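Local coordinates for hypothetical protein (Corynebacterium diphtheriae, PDB 2P4G) that probably reduces a phosphoribosylaminouracil intermediate of riboflavin biosynthesis with NADPH, at residues A[37-42]-A[211-216]; A[45-50]-A[223-228]; A[75-80]-A[191-196]. All blocks are in the same frame, centred on the assembly; numbering follows the deposited sequence.

Contact 1 of 3, residues A[37-42]-A[211-216]. With EDO (1,2-ethanediol), chain L.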
# COMPACT_ATOMS: atom_id res chain seq x y z
N ARG A 37 -12.45 -0.99 -15.31
CA ARG A 37 -11.83 -1.46 -14.09
C ARG A 37 -10.33 -1.49 -14.25
O ARG A 37 -9.82 -1.87 -15.31
CB ARG A 37 -12.29 -2.86 -13.73
CG ARG A 37 -13.78 -2.95 -13.63
CD ARG A 37 -14.16 -4.13 -12.78
NE ARG A 37 -15.59 -4.41 -12.81
CZ ARG A 37 -16.12 -5.49 -12.27
NH1 ARG A 37 -15.35 -6.40 -11.68
NH2 ARG A 37 -17.43 -5.68 -12.33
N ALA A 38 -9.63 -1.11 -13.20
CA ALA A 38 -8.19 -1.23 -13.14
C ALA A 38 -7.88 -2.44 -12.27
O ALA A 38 -8.55 -2.66 -11.27
CB ALA A 38 -7.58 0.04 -12.57
N ILE A 39 -6.90 -3.25 -12.67
CA ILE A 39 -6.46 -4.40 -11.87
C ILE A 39 -4.98 -4.28 -11.56
O ILE A 39 -4.16 -4.04 -12.45
CB ILE A 39 -6.83 -5.77 -12.52
CG1 ILE A 39 -6.42 -6.91 -11.60
CG2 ILE A 39 -6.21 -5.94 -13.94
CD1 ILE A 39 -7.31 -8.09 -11.69
N ALA A 40 -4.61 -4.41 -10.29
CA ALA A 40 -3.24 -4.10 -9.91
C ALA A 40 -2.78 -4.94 -8.72
O ALA A 40 -3.61 -5.51 -8.00
CB ALA A 40 -3.07 -2.57 -9.66
N ILE A 41 -1.46 -5.08 -8.59
CA ILE A 41 -0.82 -5.74 -7.47
C ILE A 41 0.18 -4.78 -6.83
O ILE A 41 0.83 -3.99 -7.51
CB ILE A 41 -0.14 -7.10 -7.92
CG1 ILE A 41 0.34 -7.91 -6.71
CG2 ILE A 41 0.96 -6.86 -8.90
CD1 ILE A 41 0.62 -9.37 -7.03
N THR A 42 0.31 -4.84 -5.51
CA THR A 42 1.20 -3.95 -4.79
C THR A 42 1.77 -4.66 -3.57
O THR A 42 1.13 -5.54 -3.00
CB THR A 42 0.43 -2.66 -4.33
OG1 THR A 42 1.34 -1.77 -3.67
CG2 THR A 42 -0.75 -3.01 -3.38
N ARG A 211 -14.06 0.93 -10.95
CA ARG A 211 -13.70 -0.03 -9.90
C ARG A 211 -12.25 -0.40 -10.03
O ARG A 211 -11.70 -0.35 -11.13
CB ARG A 211 -14.48 -1.34 -10.01
CG ARG A 211 -15.76 -1.28 -9.35
CD ARG A 211 -16.50 -2.58 -9.33
NE ARG A 211 -17.77 -2.27 -8.69
CZ ARG A 211 -18.77 -1.62 -9.29
NH1 ARG A 211 -18.71 -1.31 -10.59
NH2 ARG A 211 -19.86 -1.34 -8.61
N LEU A 212 -11.69 -0.82 -8.90
CA LEU A 212 -10.32 -1.25 -8.79
C LEU A 212 -10.29 -2.63 -8.15
O LEU A 212 -10.90 -2.83 -7.11
CB LEU A 212 -9.56 -0.25 -7.92
CG LEU A 212 -8.11 -0.51 -7.54
CD1 LEU A 212 -7.23 -0.66 -8.76
CD2 LEU A 212 -7.67 0.63 -6.64
N HIS A 213 -9.60 -3.56 -8.80
CA HIS A 213 -9.19 -4.80 -8.19
C HIS A 213 -7.74 -4.63 -7.75
O HIS A 213 -6.87 -4.45 -8.59
CB HIS A 213 -9.29 -5.93 -9.18
CG HIS A 213 -10.69 -6.26 -9.54
ND1 HIS A 213 -11.42 -7.23 -8.89
CD2 HIS A 213 -11.51 -5.71 -10.46
CE1 HIS A 213 -12.63 -7.27 -9.40
NE2 HIS A 213 -12.71 -6.37 -10.36
N LEU A 214 -7.50 -4.69 -6.45
CA LEU A 214 -6.14 -4.51 -5.91
C LEU A 214 -5.81 -5.72 -5.08
O LEU A 214 -6.58 -6.12 -4.19
CB LEU A 214 -6.04 -3.24 -5.08
CG LEU A 214 -4.68 -2.93 -4.43
CD1 LEU A 214 -3.67 -2.50 -5.48
CD2 LEU A 214 -4.83 -1.87 -3.35
N THR A 215 -4.68 -6.34 -5.43
CA THR A 215 -4.09 -7.42 -4.67
C THR A 215 -2.95 -6.84 -3.86
O THR A 215 -2.09 -6.16 -4.41
CB THR A 215 -3.52 -8.49 -5.61
OG1 THR A 215 -4.56 -8.95 -6.47
CG2 THR A 215 -2.88 -9.67 -4.81
N ILE A 216 -2.94 -7.11 -2.56
CA ILE A 216 -1.88 -6.65 -1.66
C ILE A 216 -1.08 -7.85 -1.22
O ILE A 216 -1.59 -8.76 -0.54
CB ILE A 216 -2.44 -5.93 -0.44
CG1 ILE A 216 -3.36 -4.79 -0.91
CG2 ILE A 216 -1.27 -5.42 0.44
CD1 ILE A 216 -4.45 -4.45 0.02
C1 EDO L . 0.89 -3.67 -10.76
O1 EDO L . -0.33 -4.35 -11.12
C2 EDO L . 1.69 -3.37 -12.03
O2 EDO L . 1.09 -2.27 -12.72
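Arg37 reaches across to His213 and Arg211 at one end of the paired parallel segments. Its CB sits 3.7 Å from Arg211 O, and CG then runs beside Arg211 CB. CD lies at the edge of the His213 ring, in its plane, 3.6 Å from NE2. The chain is extended from CG to NE, and NE and CZ pass near Arg211 CD, which rests over one face of the guanidinium, offset toward its rim. NH1 ends the path with a hydrogen bond to His213 NE2 (3.0 Å), in the plane of the imidazole, with the two flat groups 20° apart; NE2 acts as acceptor, consistent with no proton there. Val22 O takes a second bond from NH1, Glu35 forms salt bridges with both arginines, and Glu244 holds Arg211, which probably offsets their like charges.

The two strands, 35-43 and 211-217, lie side by side in the central sheet of a dihydrofolate reductase-like fold, with Arg37 opposite Arg211 and Thr42 opposite Ile216. Backbone bonds alternate in direction, as in His213 N to Ala38 O and Ala40 N to His213 O, each 2.8 Å. On the face of Arg37, Ile39 CG1 and CD1 pack against His213 CB, both at 3.9 Å, and helix 60-72 lies over them. On the opposite face Leu214 CD1 meets Thr42 CG2 at 3.6 Å, and Ile44 of the second subunit packs on both side chains. Ile41 N, turned away from strand 211-217, donates to O1 of an ethanediol that Tyr200 OH also binds.

Contact 2 of 3, residues A[45-50]-A[223-228]; sequences NGSATL and PVESPL
Ser47 and Glu225 face each other where two irregular loops meet, the first following strand 35-43 and the second following strand 219-222. The Ser47 hydroxyl, anti to the backbone N (chi1 -177°), does two things at once. It donates to Thr49 O within its own loop, at 2.7 Å from OG and in the carbonyl plane, on a lone pair. It also receives weak bonds from the consecutive amides Glu225 N and Ser226 N, each 3.4 Å from OG, the second much the straighter.

Thr49 places OG1 between its backbone N and carbonyl carbon (chi1 62°), and from there OG1 donates to Glu225 OE1 at 2.7 Å, coming from above the carboxylate plane. Glu225 is extended beyond CG, and its side chain crosses that of Thr49 at a slant. The carboxylate receives further bonds from the backbone, OE2 from Ser51 N and OE1 from Gly52 N.

A single backbone bridge, Ser47 with Pro227, joins the loops: Ala48 N to Ser226 O is short and nearly straight (2.8 Å, 174°), and Leu228 N reaches Gly46 O at 2.9 Å. Gly46 has positive phi, a geometry in which a CB would press on the preceding carbonyl oxygen. Val224 spreads its two methyls along the first loop, CG2 against Asn45 O (3.3 Å) and CG1 against Ser47 CA. The side chains of Asn45 and Val224 run in opposing senses, with ND2 beside CG2, and ND2 donates to Ile221 O.

Loop is thus tied to loop largely by polar groups: two backbone bonds form the bridge, Ser47 OG weakly receives two amides, and the Glu225 carboxylate, probably ionised, gathers a hydroxyl and two more amides, which would help hold the loops together without a regular strand pairing.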
# COMPACT_ATOMS: atom_id res chain seq x y z
N ASN A 45 3.50 -1.68 1.18
CA ASN A 45 3.95 -0.30 1.19
C ASN A 45 3.91 0.39 -0.18
O ASN A 45 4.55 1.41 -0.37
CB ASN A 45 5.32 -0.21 1.89
CG ASN A 45 6.43 -0.84 1.09
OD1 ASN A 45 6.29 -1.93 0.52
ND2 ASN A 45 7.54 -0.13 1.03
N GLY A 46 3.16 -0.15 -1.14
CA GLY A 46 2.85 0.58 -2.36
C GLY A 46 3.79 0.50 -3.54
O GLY A 46 3.72 1.35 -4.44
N SER A 47 4.65 -0.51 -3.57
CA SER A 47 5.44 -0.80 -4.77
C SER A 47 4.69 -1.78 -5.68
O SER A 47 4.24 -2.81 -5.21
CB SER A 47 6.80 -1.35 -4.42
OG SER A 47 7.55 -1.55 -5.60
N ALA A 48 4.55 -1.44 -6.96
CA ALA A 48 3.93 -2.32 -7.96
C ALA A 48 4.88 -3.44 -8.42
O ALA A 48 4.43 -4.42 -9.04
CB ALA A 48 3.45 -1.50 -9.19
N THR A 49 6.18 -3.26 -8.18
CA THR A 49 7.17 -4.20 -8.66
C THR A 49 8.09 -4.65 -7.56
O THR A 49 8.32 -3.94 -6.59
CB THR A 49 8.06 -3.61 -9.82
OG1 THR A 49 8.80 -2.48 -9.34
CG2 THR A 49 7.24 -3.24 -11.06
N LEU A 50 8.60 -5.87 -7.74
CA LEU A 50 9.68 -6.43 -6.96
C LEU A 50 10.69 -6.91 -7.99
O LEU A 50 10.35 -7.63 -8.92
CB LEU A 50 9.15 -7.59 -6.12
CG LEU A 50 10.10 -8.43 -5.27
CD1 LEU A 50 10.86 -7.52 -4.34
CD2 LEU A 50 9.30 -9.50 -4.49
N PRO A 223 13.63 0.80 -1.04
CA PRO A 223 12.67 1.85 -1.34
C PRO A 223 11.60 1.31 -2.22
O PRO A 223 11.77 0.28 -2.84
CB PRO A 223 13.52 2.88 -2.10
CG PRO A 223 14.92 2.54 -1.80
CD PRO A 223 14.91 1.06 -1.70
N VAL A 224 10.48 2.01 -2.29
CA VAL A 224 9.44 1.65 -3.23
C VAL A 224 10.07 1.71 -4.63
O VAL A 224 10.52 2.77 -5.07
CB VAL A 224 8.21 2.58 -3.08
CG1 VAL A 224 7.35 2.47 -4.27
CG2 VAL A 224 7.44 2.23 -1.84
N GLU A 225 10.14 0.57 -5.30
CA GLU A 225 10.72 0.54 -6.63
C GLU A 225 9.86 1.34 -7.59
O GLU A 225 10.34 2.14 -8.37
CB GLU A 225 10.76 -0.88 -7.17
CG GLU A 225 11.72 -1.79 -6.54
CD GLU A 225 11.68 -3.17 -7.17
OE1 GLU A 225 11.15 -3.27 -8.32
OE2 GLU A 225 12.15 -4.12 -6.48
N SER A 226 8.58 1.04 -7.57
CA SER A 226 7.69 1.62 -8.50
C SER A 226 6.37 1.99 -7.81
O SER A 226 5.47 1.16 -7.63
CB SER A 226 7.50 0.65 -9.65
OG SER A 226 6.81 1.31 -10.69
N PRO A 227 6.24 3.26 -7.44
CA PRO A 227 4.99 3.71 -6.84
C PRO A 227 3.79 3.19 -7.62
O PRO A 227 3.73 3.36 -8.84
CB PRO A 227 5.09 5.22 -6.90
CG PRO A 227 6.53 5.49 -6.86
CD PRO A 227 7.20 4.36 -7.59
N LEU A 228 2.87 2.55 -6.91
CA LEU A 228 1.71 1.93 -7.49
C LEU A 228 1.01 2.82 -8.54
O LEU A 228 0.63 2.32 -9.59
CB LEU A 228 0.72 1.57 -6.38
CG LEU A 228 -0.59 0.88 -6.74
CD1 LEU A 228 -0.30 -0.41 -7.56
CD2 LEU A 228 -1.38 0.61 -5.47

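Contact 3 of 3, residues A[75-80]-A[191-196]; sequences AIVVGA and ISIEGG. With EDO (1,2-ethanediol), chain H; EDO (1,2-ethanediol), chain J.
Strands 75-79 and 190-195 are parallel neighbours in the middle of the central sheet, and a glycine, Gly79 or Gly196, is the N-cap of the helix that follows each. Their short segments lie 4.6 Å apart at closest approach, twisted by -23°. Ser192 uses its backbone N and O toward the same neighbour, bracketing Ile76: its N donates to Ala75 O, and its O accepts from Val77 N at 2.7 Å. Glu194 N then bonds to Val77 O. Beyond it comes Gly195, where positive phi (116°) suits glycine, and Gly79 N meets Gly195 O at 2.9 Å.

On the face of Val77, its CG2 packs on Ile191 CG2 (3.6 Å), and Leu183 and Phe180 of helix 175-184 lie over the pair. The other face brings Ile76 to Glu194. Glu194 CG is anti to the carbonyl carbon (chi1 -66°), and the chain, extended beyond it, crosses Ile76 at a slant with its carboxylate against CG2: CG2 of Ile76 lies 3.3 Å from Glu194 CD and 3.6 Å from OE1.

A buried acid therefore sits against a methyl group and takes its polar partners from elsewhere, OE2 in a salt bridge with Arg70 of helix 60-72 and OE1 in a hydrogen bond with Tyr88 OH, so that both carboxylate oxygens are satisfied despite their burial.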
# COMPACT_ATOMS: atom_id res chain seq x y z
N ALA A 75 -12.11 -5.39 -23.67
CA ALA A 75 -10.75 -4.94 -24.03
C ALA A 75 -9.86 -4.85 -22.81
O ALA A 75 -10.32 -4.67 -21.68
CB ALA A 75 -10.79 -3.58 -24.72
N ILE A 76 -8.57 -4.99 -23.06
CA ILE A 76 -7.54 -4.87 -22.04
C ILE A 76 -6.69 -3.70 -22.49
O ILE A 76 -6.30 -3.62 -23.66
CB ILE A 76 -6.68 -6.15 -21.98
CG1 ILE A 76 -7.54 -7.36 -21.59
CG2 ILE A 76 -5.52 -6.02 -21.03
CD1 ILE A 76 -6.95 -8.69 -22.05
N VAL A 77 -6.42 -2.77 -21.58
CA VAL A 77 -5.55 -1.66 -21.84
C VAL A 77 -4.36 -1.80 -20.91
O VAL A 77 -4.51 -1.98 -19.70
CB VAL A 77 -6.27 -0.33 -21.61
CG1 VAL A 77 -5.30 0.83 -21.63
CG2 VAL A 77 -7.40 -0.14 -22.66
N VAL A 78 -3.17 -1.75 -21.49
CA VAL A 78 -1.94 -1.92 -20.73
C VAL A 78 -0.82 -1.14 -21.44
O VAL A 78 -0.79 -1.05 -22.66
CB VAL A 78 -1.59 -3.43 -20.55
CG1 VAL A 78 -1.22 -4.06 -21.89
CG2 VAL A 78 -0.46 -3.62 -19.51
N GLY A 79 0.08 -0.54 -20.66
CA GLY A 79 1.25 0.12 -21.23
C GLY A 79 2.17 -0.92 -21.84
O GLY A 79 2.41 -1.98 -21.27
N ALA A 80 2.71 -0.61 -23.01
CA ALA A 80 3.56 -1.55 -23.73
C ALA A 80 4.73 -2.10 -22.88
O ALA A 80 5.07 -3.28 -22.97
CB ALA A 80 4.07 -0.90 -25.02
N ILE A 191 -13.78 -2.54 -20.00
CA ILE A 191 -12.36 -2.33 -20.22
C ILE A 191 -11.59 -2.63 -18.96
O ILE A 191 -11.88 -2.09 -17.90
CB ILE A 191 -12.05 -0.91 -20.72
CG1 ILE A 191 -12.84 -0.61 -22.00
CG2 ILE A 191 -10.52 -0.74 -20.95
CD1 ILE A 191 -12.72 0.84 -22.51
N SER A 192 -10.60 -3.50 -19.05
CA SER A 192 -9.73 -3.78 -17.92
C SER A 192 -8.41 -3.06 -18.19
O SER A 192 -7.84 -3.21 -19.27
CB SER A 192 -9.54 -5.29 -17.77
OG SER A 192 -8.54 -5.61 -16.81
N ILE A 193 -7.95 -2.24 -17.24
CA ILE A 193 -6.63 -1.62 -17.34
C ILE A 193 -5.73 -2.44 -16.45
O ILE A 193 -5.93 -2.49 -15.23
CB ILE A 193 -6.63 -0.14 -16.88
CG1 ILE A 193 -7.56 0.68 -17.77
CG2 ILE A 193 -5.15 0.43 -16.85
CD1 ILE A 193 -7.70 2.18 -17.33
N GLU A 194 -4.77 -3.12 -17.06
CA GLU A 194 -3.88 -4.02 -16.35
C GLU A 194 -2.59 -3.33 -15.97
O GLU A 194 -1.68 -3.91 -15.36
CB GLU A 194 -3.59 -5.22 -17.21
CG GLU A 194 -4.79 -6.05 -17.43
CD GLU A 194 -4.50 -7.33 -18.13
OE1 GLU A 194 -3.36 -7.53 -18.63
OE2 GLU A 194 -5.42 -8.16 -18.18
N GLY A 195 -2.51 -2.08 -16.36
CA GLY A 195 -1.58 -1.22 -15.77
C GLY A 195 -0.50 -0.66 -16.63
O GLY A 195 -0.68 -0.41 -17.83
N GLY A 196 0.63 -0.58 -15.94
CA GLY A 196 1.46 0.53 -15.93
C GLY A 196 0.91 1.43 -14.83
O GLY A 196 -0.19 1.95 -14.96
C1 EDO H . 4.71 -6.77 -25.39
O1 EDO H . 5.43 -7.43 -26.44
C2 EDO H . 4.29 -5.36 -25.86
O2 EDO H . 5.02 -4.27 -25.26
C1 EDO J . -1.46 -8.07 -11.41
O1 EDO J . -2.48 -8.58 -10.56
C2 EDO J . -2.13 -6.99 -12.25
O2 EDO J . -1.21 -6.10 -12.94

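Overall arrangement
Contacts 1 and 3 belong to one sheet. Strands 190-195 and 35-43 are neighbours in it, so the order runs 75-79, 190-195, 35-43, 211-217; their centres are 12 Å apart, and Ile39 N lies 2.8 Å from Ile193 O, a probable hydrogen bond. Contact 2 continues from contact 1 beyond the strand ends: its centre is 14 Å away, and Leu228 CD2 packs 3.9 Å from Leu214 CD1. Both contacts touch the second subunit, whereas contact 3 does not. Contacts 2 and 3 do not touch, their nearest atoms being about 5 Å apart. Separate ethanediols, probably from crystallisation, lie beside all three contacts; such molecules often mark pockets, but none is established here.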